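Long-range contact in tripeptidase (Staphylococcus aureus subsp. aureus, PDB 3RZA), which probably hydrolyses short peptides as a metal-dependent peptidase of the M20 family: residues 199-204 with 267-272. Residues are numbered along the deposited sequence; the frame is centred on the assembly and turned at random. Where two conformers were deposited one is given.
Sequences PTQMLI and EAEARS
T200, M202 and I204 each pair with an antiparallel neighbour, S272, A270 and A268 respectively, exchanging two backbone hydrogen bonds per pair. Between them lie the non-hydrogen-bonded pairs Q201–R271 and L203–E269. On the first of these, the Q201 amide stacks on the R271 guanidinium with the planes only 11° apart, and Q201 CG sits over one guanidinium face, 4.1 Å from R271 NE. Q201 reaches there because CG leaves anti to the backbone N (chi1 -167°) and the chain bends at chi2. On R271's own strand, E269 grips that guanidinium side-on and in its plane: R271 NE meets E269 OE2 and R271 NH2 meets E269 OE1, both at 2.9 Å. On the other face of the sheet, covered by helix 275-295, I204 CG2 packs against A268 CB. A water joins T200 OG1 to S272 O, and T200 OG1 also bonds G310 N. Strand 194-209 bonds strand 299-312 along its other edge, through Q201 and L203. R271 NH1 hydrogen-bonds G340 O and a bound citrate, probably from the crystallisation liquor, and H214 of the second subunit packs on the R271 side chain. With NE and NH2 taken by the carboxylate, the guanidinium is fixed in rotation, consistent with a site that could accept an anion.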
loop_
_atom_site.group_PDB
_atom_site.type_symbol
_atom_site.label_atom_id
_atom_site.label_comp_id
_atom_site.label_asym_id
_atom_site.label_seq_id
_atom_site.Cartn_x
_atom_site.Cartn_y
_atom_site.Cartn_z
ATOM N N PRO A 199 -14.771 -16.855 20.061
ATOM C CA PRO A 199 -15.694 -16.171 19.147
ATOM C C PRO A 199 -15.717 -16.775 17.739
ATOM O O PRO A 199 -14.850 -17.615 17.389
ATOM C CB PRO A 199 -15.115 -14.770 19.084
ATOM C CG PRO A 199 -13.633 -15.014 19.112
ATOM C CD PRO A 199 -13.425 -16.259 19.979
ATOM N N THR A 200 -16.739 -16.392 16.970
ATOM C CA THR A 200 -16.726 -16.472 15.488
ATOM C C THR A 200 -15.827 -15.363 14.929
ATOM O O THR A 200 -15.974 -14.239 15.326
ATOM C CB THR A 200 -18.147 -16.311 14.901
ATOM O OG1 THR A 200 -19.002 -17.301 15.466
ATOM C CG2 THR A 200 -18.159 -16.472 13.361
ATOM N N GLN A 201 -14.865 -15.695 14.062
ATOM C CA GLN A 201 -14.119 -14.683 13.306
ATOM C C GLN A 201 -14.543 -14.762 11.856
ATOM O O GLN A 201 -14.672 -15.857 11.314
ATOM C CB GLN A 201 -12.614 -14.873 13.400
ATOM C CG GLN A 201 -11.803 -13.631 12.880
ATOM C CD GLN A 201 -10.626 -13.948 11.941
ATOM O OE1 GLN A 201 -10.425 -13.254 10.959
ATOM N NE2 GLN A 201 -9.829 -14.935 12.278
HETATM N N MSE A 202 -14.769 -13.596 11.247
HETATM C CA MSE A 202 -14.934 -13.471 9.808
HETATM C C MSE A 202 -13.928 -12.477 9.224
HETATM O O MSE A 202 -13.592 -11.488 9.866
HETATM C CB MSE A 202 -16.359 -13.023 9.498
HETATM C CG MSE A 202 -17.386 -14.029 9.958
HETATM SE SE MSE A 202 -19.068 -13.793 9.133
HETATM C CE MSE A 202 -20.114 -15.151 10.091
ATOM N N LEU A 203 -13.446 -12.769 8.015
ATOM C CA LEU A 203 -12.644 -11.835 7.203
ATOM C C LEU A 203 -13.619 -11.084 6.309
ATOM O O LEU A 203 -14.575 -11.689 5.823
ATOM C CB LEU A 203 -11.612 -12.574 6.332
ATOM C CG LEU A 203 -10.572 -13.492 7.011
ATOM C CD1 LEU A 203 -9.686 -14.199 5.972
ATOM C CD2 LEU A 203 -9.713 -12.726 7.999
ATOM N N ILE A 204 -13.438 -9.765 6.195
ATOM C CA ILE A 204 -14.191 -8.950 5.231
ATOM C C ILE A 204 -13.172 -8.148 4.434
ATOM O O ILE A 204 -12.299 -7.487 5.003
ATOM C CB ILE A 204 -15.278 -8.042 5.902
ATOM C CG1 ILE A 204 -15.927 -7.100 4.871
ATOM C CG2 ILE A 204 -14.704 -7.254 7.045
ATOM C CD1 ILE A 204 -17.294 -6.550 5.295
ATOM N N GLU A 267 -8.600 -4.641 3.723
ATOM C CA GLU A 267 -8.739 -5.984 4.354
ATOM C C GLU A 267 -9.013 -5.839 5.835
ATOM O O GLU A 267 -8.219 -5.201 6.562
ATOM C CB GLU A 267 -7.501 -6.840 4.132
ATOM C CG GLU A 267 -7.182 -7.051 2.645
ATOM C CD GLU A 267 -5.994 -7.984 2.409
ATOM O OE1 GLU A 267 -5.925 -9.063 3.043
ATOM O OE2 GLU A 267 -5.123 -7.614 1.605
ATOM N N ALA A 268 -10.126 -6.424 6.269
ATOM C CA ALA A 268 -10.670 -6.224 7.602
ATOM C C ALA A 268 -11.051 -7.559 8.234
ATOM O O ALA A 268 -11.030 -8.610 7.573
ATOM C CB ALA A 268 -11.889 -5.291 7.543
ATOM N N GLU A 269 -11.357 -7.519 9.528
ATOM C CA GLU A 269 -11.990 -8.659 10.221
ATOM C C GLU A 269 -13.034 -8.215 11.207
ATOM O O GLU A 269 -13.108 -7.026 11.547
ATOM C CB GLU A 269 -10.956 -9.506 10.959
ATOM C CG GLU A 269 -10.137 -8.727 11.983
ATOM C CD GLU A 269 -9.777 -9.550 13.176
ATOM O OE1 GLU A 269 -8.944 -10.475 13.025
ATOM O OE2 GLU A 269 -10.324 -9.278 14.274
ATOM N N ALA A 270 -13.822 -9.184 11.676
ATOM C CA ALA A 270 -14.751 -8.973 12.765
ATOM C C ALA A 270 -14.812 -10.227 13.620
ATOM O O ALA A 270 -14.588 -11.338 13.106
ATOM C CB ALA A 270 -16.122 -8.629 12.214
ATOM N N ARG A 271 -15.058 -10.044 14.924
ATOM C CA ARG A 271 -15.209 -11.165 15.881
ATOM C C ARG A 271 -16.394 -10.929 16.772
ATOM O O ARG A 271 -16.643 -9.789 17.146
ATOM C CB ARG A 271 -13.954 -11.341 16.764
ATOM C CG ARG A 271 -12.657 -11.353 16.005
ATOM C CD ARG A 271 -11.460 -11.643 16.879
ATOM N NE ARG A 271 -10.263 -11.552 16.046
ATOM C CZ ARG A 271 -9.167 -12.323 16.115
ATOM N NH1 ARG A 271 -9.005 -13.265 17.046
ATOM N NH2 ARG A 271 -8.173 -12.101 15.247
ATOM N N SER A 272 -17.121 -11.996 17.120
ATOM C CA SER A 272 -18.105 -11.932 18.206
ATOM C C SER A 272 -18.329 -13.254 18.888
ATOM O O SER A 272 -18.223 -14.307 18.251
ATOM C CB SER A 272 -19.459 -11.429 17.704
ATOM O OG SER A 272 -20.314 -11.166 18.794
HETATM O O HOH W 1 -20.217 -16.478 17.710
#